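Local structure of flagellar hook protein FlgE (Caulobacter crescentus CB15, 5AY6) at residues G56-V61 with Y145-W150; T149-D154 with N212-T217; T184-K189 with E199-P204. The protein builds the flagellar hook, the short flexible tube that probably works as a universal joint between the rotary motor and the filament. All blocks are in the same frame, centred on the assembly; numbering follows the deposited sequence.

In the fold
This fragment of the hook protein carries its FlgE third-domain and FlaE D2 family regions. After strand 6-12, in a mixed sheet, the chain builds the five-stranded antiparallel sheet that includes strands 45-53 and 64-73. Contact 1 closes a loop of 83 intervening residues, bringing the loop 56-61 between those strands against the connector 145-150. Contact 2 starts on the last two residues of that connector and ties helix 152-157 to the start of strand 214-222. Contact 3, the hairpin of strands 180-189 and 195-202, lies within the span that contact 2 encloses, and its second strand neighbours 214-222 in the same sheet. Tyr-145 OH bonds Glu-199, and Gln-214 NE2 bonds both Pro-147 O and Glu-199, linking the three.

Contact 1: residues G56-V61 with Y145-W150; sequences GIANPV and YDPSTW
Asp-146 carries the polar side of this contact, its CG anti to the backbone N (chi1 -172°). Toward the 56-61 loop, Asp-146 OD2 takes the backbone N of Asn-59 on its syn lone pair, at 2.9 Å and nearly straight (168°). The other oxygen, Asp-146 OD1, turns back on its own chain: Ser-148 N reaches its anti lone pair at 2.7 Å, and Thr-149 N comes from above the carboxylate plane. This is an Asx turn extended to an Asx motif, set in the loop between helices 137-140 and 152-157. With both oxygens engaged, the carboxylate is fixed in rotation, and three N-H groups would probably stabilise its charge. An alanine here would remove every one of these acceptors and would probably loosen both this turn and its grip on the 56-61 loop. Waters add a second layer: one joins Ile-57 O to OD2 of Asp-146, another bridges Asn-59 ND2 to the same oxygen. The Asn-59 amide also holds Glu-66 N through OD1. Packing centres on Pro-147, whose CG presses on the backbone of the loop, 3.4 Å from Ala-58 N, while Ala-58 CB meets Ser-148 CB at 3.6 Å. Gly-56 CA lies at the edge of the Tyr-145 ring, 4.2 Å from CE1, and the hydroxyl of that ring bonds Glu-199.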
loop_
_atom_site.group_PDB
_atom_site.type_symbol
_atom_site.label_atom_id
_atom_site.label_comp_id
_atom_site.label_asym_id
_atom_site.label_seq_id
_atom_site.Cartn_x
_atom_site.Cartn_y
_atom_site.Cartn_z
ATOM N N GLY A 56 -0.158 -1.342 3.268
ATOM C CA GLY A 56 0.000 -1.604 1.848
ATOM C C GLY A 56 -0.360 -3.036 1.493
ATOM O O GLY A 56 -0.121 -3.491 0.377
ATOM N N ILE A 57 -0.945 -3.739 2.459
ATOM C CA ILE A 57 -1.345 -5.128 2.303
ATOM C C ILE A 57 -2.836 -5.245 2.599
ATOM O O ILE A 57 -3.318 -4.723 3.607
ATOM C CB ILE A 57 -0.546 -6.054 3.237
ATOM C CG1 ILE A 57 0.949 -5.968 2.923
ATOM C CG2 ILE A 57 -1.031 -7.495 3.114
ATOM C CD1 ILE A 57 1.809 -6.730 3.902
ATOM N N ALA A 58 -3.559 -5.921 1.715
ATOM C CA ALA A 58 -5.019 -5.984 1.786
ATOM C C ALA A 58 -5.541 -6.469 3.134
ATOM O O ALA A 58 -5.143 -7.527 3.624
ATOM C CB ALA A 58 -5.551 -6.877 0.675
ATOM N N ASN A 59 -6.421 -5.668 3.728
ATOM C CA ASN A 59 -7.190 -6.073 4.898
ATOM C C ASN A 59 -8.496 -6.726 4.440
ATOM O O ASN A 59 -9.028 -6.378 3.388
ATOM C CB ASN A 59 -7.482 -4.868 5.804
ATOM C CG ASN A 59 -6.309 -4.497 6.697
ATOM O OD1 ASN A 59 -5.588 -5.363 7.198
ATOM N ND2 ASN A 59 -6.122 -3.198 6.913
ATOM N N PRO A 60 -9.030 -7.669 5.228
ATOM C CA PRO A 60 -8.485 -8.118 6.509
ATOM C C PRO A 60 -7.379 -9.144 6.335
ATOM O O PRO A 60 -7.266 -9.766 5.278
ATOM C CB PRO A 60 -9.698 -8.733 7.204
ATOM C CG PRO A 60 -10.521 -9.267 6.080
ATOM C CD PRO A 60 -10.320 -8.317 4.922
ATOM N N VAL A 61 -6.559 -9.291 7.368
ATOM C CA VAL A 61 -5.524 -10.311 7.405
ATOM C C VAL A 61 -5.843 -11.283 8.521
ATOM O O VAL A 61 -5.793 -10.914 9.696
ATOM C CB VAL A 61 -4.127 -9.709 7.638
ATOM C CG1 VAL A 61 -3.093 -10.820 7.812
ATOM C CG2 VAL A 61 -3.747 -8.778 6.493
ATOM N N TYR A 145 -5.443 4.058 2.903
ATOM C CA TYR A 145 -5.202 3.273 1.700
ATOM C C TYR A 145 -5.285 1.777 1.953
ATOM O O TYR A 145 -4.770 1.268 2.956
ATOM C CB TYR A 145 -3.822 3.607 1.124
ATOM C CG TYR A 145 -3.396 2.717 -0.024
ATOM C CD1 TYR A 145 -2.452 1.713 0.161
ATOM C CD2 TYR A 145 -3.935 2.883 -1.292
ATOM C CE1 TYR A 145 -2.058 0.897 -0.889
ATOM C CE2 TYR A 145 -3.545 2.078 -2.347
ATOM C CZ TYR A 145 -2.613 1.088 -2.141
ATOM O OH TYR A 145 -2.236 0.285 -3.192
ATOM N N ASP A 146 -5.940 1.084 1.030
ATOM C CA ASP A 146 -5.973 -0.373 1.020
ATOM C C ASP A 146 -5.941 -0.850 -0.421
ATOM O O ASP A 146 -6.793 -0.463 -1.216
ATOM C CB ASP A 146 -7.216 -0.905 1.720
ATOM C CG ASP A 146 -7.175 -2.407 1.888
ATOM O OD1 ASP A 146 -7.381 -3.122 0.883
ATOM O OD2 ASP A 146 -6.922 -2.867 3.019
ATOM N N PRO A 147 -4.959 -1.701 -0.765
ATOM C CA PRO A 147 -4.781 -2.148 -2.151
ATOM C C PRO A 147 -5.993 -2.896 -2.697
ATOM O O PRO A 147 -6.143 -3.013 -3.915
ATOM C CB PRO A 147 -3.554 -3.069 -2.075
ATOM C CG PRO A 147 -3.415 -3.429 -0.626
ATOM C CD PRO A 147 -3.938 -2.257 0.139
ATOM N N SER A 148 -6.854 -3.371 -1.804
ATOM C CA SER A 148 -8.032 -4.131 -2.197
ATOM C C SER A 148 -9.338 -3.339 -2.122
ATOM O O SER A 148 -10.139 -3.382 -3.052
ATOM C CB SER A 148 -8.151 -5.385 -1.331
ATOM O OG SER A 148 -9.418 -5.994 -1.493
ATOM N N THR A 149 -9.555 -2.615 -1.026
ATOM C CA THR A 149 -10.859 -1.996 -0.787
ATOM C C THR A 149 -10.860 -0.473 -0.860
ATOM O O THR A 149 -11.921 0.148 -0.850
ATOM C CB THR A 149 -11.424 -2.405 0.589
ATOM O OG1 THR A 149 -10.503 -2.025 1.619
ATOM C CG2 THR A 149 -11.655 -3.911 0.647
ATOM N N TRP A 150 -9.682 0.132 -0.931
ATOM C CA TRP A 150 -9.585 1.588 -0.976
ATOM C C TRP A 150 -8.302 1.975 -1.706
ATOM O O TRP A 150 -7.364 2.501 -1.112
ATOM C CB TRP A 150 -9.617 2.158 0.443
ATOM C CG TRP A 150 -10.050 3.589 0.540
ATOM C CD1 TRP A 150 -9.299 4.649 0.974
ATOM C CD2 TRP A 150 -11.341 4.119 0.219
ATOM N NE1 TRP A 150 -10.044 5.803 0.935
ATOM C CE2 TRP A 150 -11.303 5.506 0.476
ATOM C CE3 TRP A 150 -12.527 3.557 -0.263
ATOM C CZ2 TRP A 150 -12.398 6.339 0.266
ATOM C CZ3 TRP A 150 -13.618 4.385 -0.472
ATOM C CH2 TRP A 150 -13.545 5.759 -0.208
HETATM O O HOH W 1 -4.223 -2.183 3.913
HETATM O O HOH W 2 -7.464 -1.475 5.396
HETATM O O HOH W 3 -9.874 -3.843 3.545
HETATM O O HOH W 4 -10.258 -6.842 0.715
#

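Contact 2: residues T149-D154 with N212-T217; sequences TWSMSD and NGQIST
One direct hydrogen bond joins the segments: Asn-212 ND2 donates a hydrogen bond to Asp-154 OD1 at 3.0 Å. The oxygen lies close to the amide plane of Asn-212 but is met from well above its own carboxylate plane, and the two flat groups cross obliquely, 43° apart. Asn-212 can reach because its CG sits in the crowded position between backbone N and carbonyl carbon (chi1 65°). The same torsion lets Asn-212 OD1 accept from Gln-214 N at 3.0 Å, an Asx turn that ties the amide to the start of strand 214-222. A water, bonded to Ser-151 OG and weakly to Asn-212 ND2, adds a second link.

On the helix side, Ser-151 is the N-cap of helix 152-157 and forms a capping box with Asp-154. Asp-154 N donates to Ser-151 OG at 3.2 Å, and Ser-151 N returns a bond to Asp-154 OD2 at 2.9 Å. Asp-154 therefore spends one carboxylate oxygen on its own helix end and the other on Asn-212, which holds the group between them.

The packing centres on Ser-153, whose CB lies over the amide of Asn-212, 3.6 Å from ND2. Its OG rests alongside the aliphatic stem of Gln-214, 3.4 Å from CB, and bonds Glu-199 OE1. From Ser-153 O, Asn-212 CB is 3.4 Å away. Gln-214, extended beyond CG, carries its NE2 past the helix start to Pro-147 O and Glu-199 OE1. One residue further on, Ile-215 and Ser-216 both face Leu-200 in a classic beta bulge.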
loop_
_atom_site.group_PDB
_atom_site.type_symbol
_atom_site.label_atom_id
_atom_site.label_comp_id
_atom_site.label_asym_id
_atom_site.label_seq_id
_atom_site.Cartn_x
_atom_site.Cartn_y
_atom_site.Cartn_z
ATOM N N THR A 149 -9.555 -2.615 -1.026
ATOM C CA THR A 149 -10.859 -1.996 -0.787
ATOM C C THR A 149 -10.860 -0.473 -0.860
ATOM O O THR A 149 -11.921 0.148 -0.850
ATOM C CB THR A 149 -11.424 -2.405 0.589
ATOM O OG1 THR A 149 -10.503 -2.025 1.619
ATOM C CG2 THR A 149 -11.655 -3.911 0.647
ATOM N N TRP A 150 -9.682 0.132 -0.931
ATOM C CA TRP A 150 -9.585 1.588 -0.976
ATOM C C TRP A 150 -8.302 1.975 -1.706
ATOM O O TRP A 150 -7.364 2.501 -1.112
ATOM C CB TRP A 150 -9.617 2.158 0.443
ATOM C CG TRP A 150 -10.050 3.589 0.540
ATOM C CD1 TRP A 150 -9.299 4.649 0.974
ATOM C CD2 TRP A 150 -11.341 4.119 0.219
ATOM N NE1 TRP A 150 -10.044 5.803 0.935
ATOM C CE2 TRP A 150 -11.303 5.506 0.476
ATOM C CE3 TRP A 150 -12.527 3.557 -0.263
ATOM C CZ2 TRP A 150 -12.398 6.339 0.266
ATOM C CZ3 TRP A 150 -13.618 4.385 -0.472
ATOM C CH2 TRP A 150 -13.545 5.759 -0.208
ATOM N N SER A 151 -8.265 1.696 -3.003
ATOM C CA SER A 151 -7.004 1.696 -3.736
ATOM C C SER A 151 -6.911 2.797 -4.779
ATOM O O SER A 151 -7.828 3.604 -4.932
ATOM C CB SER A 151 -6.800 0.342 -4.411
ATOM O OG SER A 151 -7.770 0.142 -5.424
ATOM N N MET A 152 -5.788 2.835 -5.488
ATOM C CA MET A 152 -5.615 3.795 -6.566
ATOM C C MET A 152 -6.457 3.384 -7.779
ATOM O O MET A 152 -6.883 4.230 -8.563
ATOM C CB MET A 152 -4.135 3.925 -6.936
ATOM C CG MET A 152 -3.269 4.428 -5.788
ATOM S SD MET A 152 -1.517 4.556 -6.205
ATOM C CE MET A 152 -0.910 3.011 -5.527
ATOM N N SER A 153 -6.719 2.089 -7.922
ATOM C CA SER A 153 -7.602 1.628 -8.984
ATOM C C SER A 153 -9.045 2.032 -8.680
ATOM O O SER A 153 -9.814 2.351 -9.589
ATOM C CB SER A 153 -7.489 0.113 -9.172
ATOM O OG SER A 153 -6.189 -0.238 -9.629
ATOM N N ASP A 154 -9.413 2.032 -7.401
ATOM C CA ASP A 154 -10.744 2.505 -7.001
ATOM C C ASP A 154 -10.892 3.976 -7.366
ATOM O O ASP A 154 -11.948 4.419 -7.820
ATOM C CB ASP A 154 -10.973 2.316 -5.499
ATOM C CG ASP A 154 -11.124 0.862 -5.105
ATOM O OD1 ASP A 154 -11.682 0.077 -5.902
ATOM O OD2 ASP A 154 -10.687 0.505 -3.987
ATOM N N ASN A 212 -12.761 -1.958 -11.572
ATOM C CA ASN A 212 -11.823 -0.838 -11.478
ATOM C C ASN A 212 -10.556 -1.028 -12.307
ATOM O O ASN A 212 -9.719 -0.120 -12.394
ATOM C CB ASN A 212 -11.452 -0.563 -10.012
ATOM C CG ASN A 212 -10.682 -1.706 -9.361
ATOM O OD1 ASN A 212 -10.262 -2.658 -10.015
ATOM N ND2 ASN A 212 -10.496 -1.607 -8.053
ATOM N N GLY A 213 -10.408 -2.209 -12.898
ATOM C CA GLY A 213 -9.297 -2.476 -13.794
ATOM C C GLY A 213 -7.982 -2.908 -13.166
ATOM O O GLY A 213 -6.978 -3.068 -13.869
ATOM N N GLN A 214 -7.966 -3.107 -11.855
ATOM C CA GLN A 214 -6.731 -3.505 -11.186
ATOM C C GLN A 214 -6.193 -4.849 -11.697
ATOM O O GLN A 214 -6.934 -5.830 -11.837
ATOM C CB GLN A 214 -6.932 -3.573 -9.674
ATOM C CG GLN A 214 -5.632 -3.582 -8.887
ATOM C CD GLN A 214 -5.857 -3.720 -7.399
ATOM O OE1 GLN A 214 -6.107 -4.819 -6.898
ATOM N NE2 GLN A 214 -5.766 -2.608 -6.678
ATOM N N ILE A 215 -4.891 -4.873 -11.965
ATOM C CA ILE A 215 -4.200 -6.052 -12.483
ATOM C C ILE A 215 -3.412 -6.736 -11.373
ATOM O O ILE A 215 -3.487 -7.956 -11.197
ATOM C CB ILE A 215 -3.257 -5.663 -13.641
ATOM C CG1 ILE A 215 -4.070 -5.175 -14.842
ATOM C CG2 ILE A 215 -2.354 -6.835 -14.040
ATOM C CD1 ILE A 215 -3.228 -4.544 -15.935
ATOM N N SER A 216 -2.664 -5.941 -10.614
ATOM C CA SER A 216 -1.862 -6.471 -9.518
ATOM C C SER A 216 -1.422 -5.360 -8.582
ATOM O O SER A 216 -1.506 -4.180 -8.917
ATOM C CB SER A 216 -0.635 -7.206 -10.051
ATOM O OG SER A 216 0.250 -6.283 -10.662
ATOM N N THR A 217 -0.956 -5.741 -7.399
ATOM C CA THR A 217 -0.472 -4.766 -6.428
ATOM C C THR A 217 0.825 -5.263 -5.819
ATOM O O THR A 217 1.121 -6.459 -5.863
ATOM C CB THR A 217 -1.493 -4.513 -5.303
ATOM O OG1 THR A 217 -1.578 -5.667 -4.461
ATOM C CG2 THR A 217 -2.867 -4.207 -5.876
HETATM O O HOH W 5 -9.066 -2.111 -5.520
#

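Contact 3: residues T184-K189 with E199-P204; sequences TLSMLK and ELRAKP
Four backbone hydrogen bonds lock the two strands of this antiparallel hairpin, neighbours in a five-stranded antiparallel sheet of the FlaE D2 family region. Thr-184 and Arg-201 form one hydrogen-bonded pair, Thr-184 N meeting Arg-201 O at 2.7 Å, nearly along the C=O axis; the return bond from Arg-201 N is less straight (142°). Ser-186 and Glu-199 form the other, with Ser-186 N to Glu-199 O and Glu-199 N to Ser-186 O both 2.8 Å. Between them, Leu-185 and Leu-200 make the non-hydrogen-bonded pair, where Leu-200 CA offers a CA-H...O contact to Thr-184 O.

A side-chain bond reinforces the backbone: Arg-201 NE donates to Ser-186 OG at 2.8 Å, almost in the guanidinium plane. Arg-201 CG takes the crowded position between backbone N and carbonyl carbon (chi1 60°), and the extended run from CG to NE then lays the chain beside Thr-184, pointing the same way. Thr-184 CB sits over one guanidinium face, offset toward the rim, while Thr-184 CG2 comes within 3.7 Å of Arg-201 NH2. Both Arg-201 NH2, by a salt bridge, and Ser-186 OG reach Glu-168 OE2. A water connects Thr-184 OG1 with Arg-201 O.

On the opposite face of the sheet, Leu-185 CD1 touches Leu-200 CD2 at 3.9 Å, the two chains crossing obliquely. Glu-199, on the face of Arg-201, receives Met-152 N, which joins the start of helix 152-157 to this face. With three further side-chain donors around it, the buried carboxylate of Glu-199 would probably favour the ionised form, while Glu-168 is paired with Arg-201.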
loop_
_atom_site.group_PDB
_atom_site.type_symbol
_atom_site.label_atom_id
_atom_site.label_comp_id
_atom_site.label_asym_id
_atom_site.label_seq_id
_atom_site.Cartn_x
_atom_site.Cartn_y
_atom_site.Cartn_z
ATOM N N THR A 184 -1.578 1.276 -16.563
ATOM C CA THR A 184 -0.959 2.320 -15.769
ATOM C C THR A 184 -0.268 1.735 -14.550
ATOM O O THR A 184 -0.784 0.828 -13.901
ATOM C CB THR A 184 -1.997 3.376 -15.321
ATOM O OG1 THR A 184 -2.677 3.887 -16.470
ATOM C CG2 THR A 184 -1.322 4.534 -14.600
ATOM N N LEU A 185 0.922 2.244 -14.261
ATOM C CA LEU A 185 1.604 1.936 -13.017
ATOM C C LEU A 185 1.368 3.090 -12.048
ATOM O O LEU A 185 1.886 4.190 -12.251
ATOM C CB LEU A 185 3.100 1.717 -13.254
ATOM C CG LEU A 185 3.984 1.536 -12.016
ATOM C CD1 LEU A 185 3.536 0.343 -11.188
ATOM C CD2 LEU A 185 5.452 1.390 -12.428
ATOM N N SER A 186 0.572 2.838 -11.014
ATOM C CA SER A 186 0.189 3.868 -10.055
ATOM C C SER A 186 0.905 3.637 -8.737
ATOM O O SER A 186 0.944 2.513 -8.233
ATOM C CB SER A 186 -1.330 3.872 -9.843
ATOM O OG SER A 186 -2.000 4.156 -11.057
ATOM N N MET A 187 1.476 4.695 -8.177
ATOM C CA MET A 187 2.315 4.537 -7.003
ATOM C C MET A 187 2.087 5.601 -5.935
ATOM O O MET A 187 1.762 6.754 -6.229
ATOM C CB MET A 187 3.788 4.524 -7.415
ATOM C CG MET A 187 4.239 3.199 -8.020
ATOM S SD MET A 187 5.806 3.344 -8.877
ATOM C CE MET A 187 5.373 4.519 -10.157
ATOM N N LEU A 188 2.259 5.177 -4.689
ATOM C CA LEU A 188 2.167 6.042 -3.523
ATOM C C LEU A 188 3.427 5.870 -2.704
ATOM O O LEU A 188 3.908 4.747 -2.541
ATOM C CB LEU A 188 0.951 5.688 -2.665
ATOM C CG LEU A 188 -0.444 6.107 -3.119
ATOM C CD1 LEU A 188 -1.487 5.232 -2.437
ATOM C CD2 LEU A 188 -0.678 7.577 -2.798
ATOM N N LYS A 189 3.964 6.967 -2.182
ATOM C CA LYS A 189 5.050 6.866 -1.220
ATOM C C LYS A 189 4.557 6.114 0.010
ATOM O O LYS A 189 3.530 6.468 0.589
ATOM C CB LYS A 189 5.570 8.251 -0.821
ATOM C CG LYS A 189 6.779 8.204 0.104
ATOM C CD LYS A 189 8.002 7.677 -0.634
ATOM C CE LYS A 189 9.146 7.383 0.319
ATOM N NZ LYS A 189 8.876 6.173 1.141
ATOM N N GLU A 199 0.443 -0.205 -7.826
ATOM C CA GLU A 199 -0.573 -1.003 -8.497
ATOM C C GLU A 199 -0.359 -0.951 -9.998
ATOM O O GLU A 199 0.004 0.088 -10.552
ATOM C CB GLU A 199 -1.988 -0.511 -8.158
ATOM C CG GLU A 199 -2.316 -0.535 -6.677
ATOM C CD GLU A 199 -3.635 0.141 -6.343
ATOM O OE1 GLU A 199 -4.590 0.064 -7.150
ATOM O OE2 GLU A 199 -3.713 0.751 -5.260
ATOM N N LEU A 200 -0.566 -2.086 -10.650
ATOM C CA LEU A 200 -0.700 -2.117 -12.093
ATOM C C LEU A 200 -2.188 -2.212 -12.397
ATOM O O LEU A 200 -2.909 -2.941 -11.723
ATOM C CB LEU A 200 0.071 -3.289 -12.696
ATOM C CG LEU A 200 1.585 -3.079 -12.800
ATOM C CD1 LEU A 200 2.276 -4.394 -13.126
ATOM C CD2 LEU A 200 1.900 -2.029 -13.850
ATOM N N ARG A 201 -2.654 -1.464 -13.388
ATOM C CA ARG A 201 -4.079 -1.422 -13.674
ATOM C C ARG A 201 -4.357 -1.115 -15.136
ATOM O O ARG A 201 -3.658 -0.318 -15.761
ATOM C CB ARG A 201 -4.772 -0.379 -12.784
ATOM C CG ARG A 201 -4.251 1.047 -12.978
ATOM C CD ARG A 201 -4.838 2.027 -11.960
ATOM N NE ARG A 201 -4.459 3.408 -12.258
ATOM C CZ ARG A 201 -5.071 4.166 -13.163
ATOM N NH1 ARG A 201 -6.084 3.671 -13.860
ATOM N NH2 ARG A 201 -4.670 5.415 -13.380
ATOM N N ALA A 202 -5.381 -1.766 -15.673
ATOM C CA ALA A 202 -5.917 -1.428 -16.980
ATOM C C ALA A 202 -6.977 -0.357 -16.791
ATOM O O ALA A 202 -7.335 -0.033 -15.662
ATOM C CB ALA A 202 -6.505 -2.656 -17.661
ATOM N N LYS A 203 -7.472 0.195 -17.891
ATOM C CA LYS A 203 -8.571 1.149 -17.825
ATOM C C LYS A 203 -9.791 0.469 -17.206
ATOM O O LYS A 203 -10.100 -0.676 -17.547
ATOM C CB LYS A 203 -8.893 1.693 -19.220
ATOM C CG LYS A 203 -10.100 2.625 -19.277
ATOM C CD LYS A 203 -10.164 3.381 -20.599
ATOM C CE LYS A 203 -11.367 4.318 -20.639
ATOM N NZ LYS A 203 -11.283 5.295 -21.761
ATOM N N PRO A 204 -10.473 1.156 -16.273
ATOM C CA PRO A 204 -11.669 0.559 -15.672
ATOM C C PRO A 204 -12.647 0.112 -16.752
ATOM O O PRO A 204 -12.942 0.878 -17.672
ATOM C CB PRO A 204 -12.242 1.700 -14.825
ATOM C CG PRO A 204 -11.045 2.527 -14.472
ATOM C CD PRO A 204 -10.164 2.477 -15.695
HETATM O O HOH W 6 -4.612 2.369 -17.332
#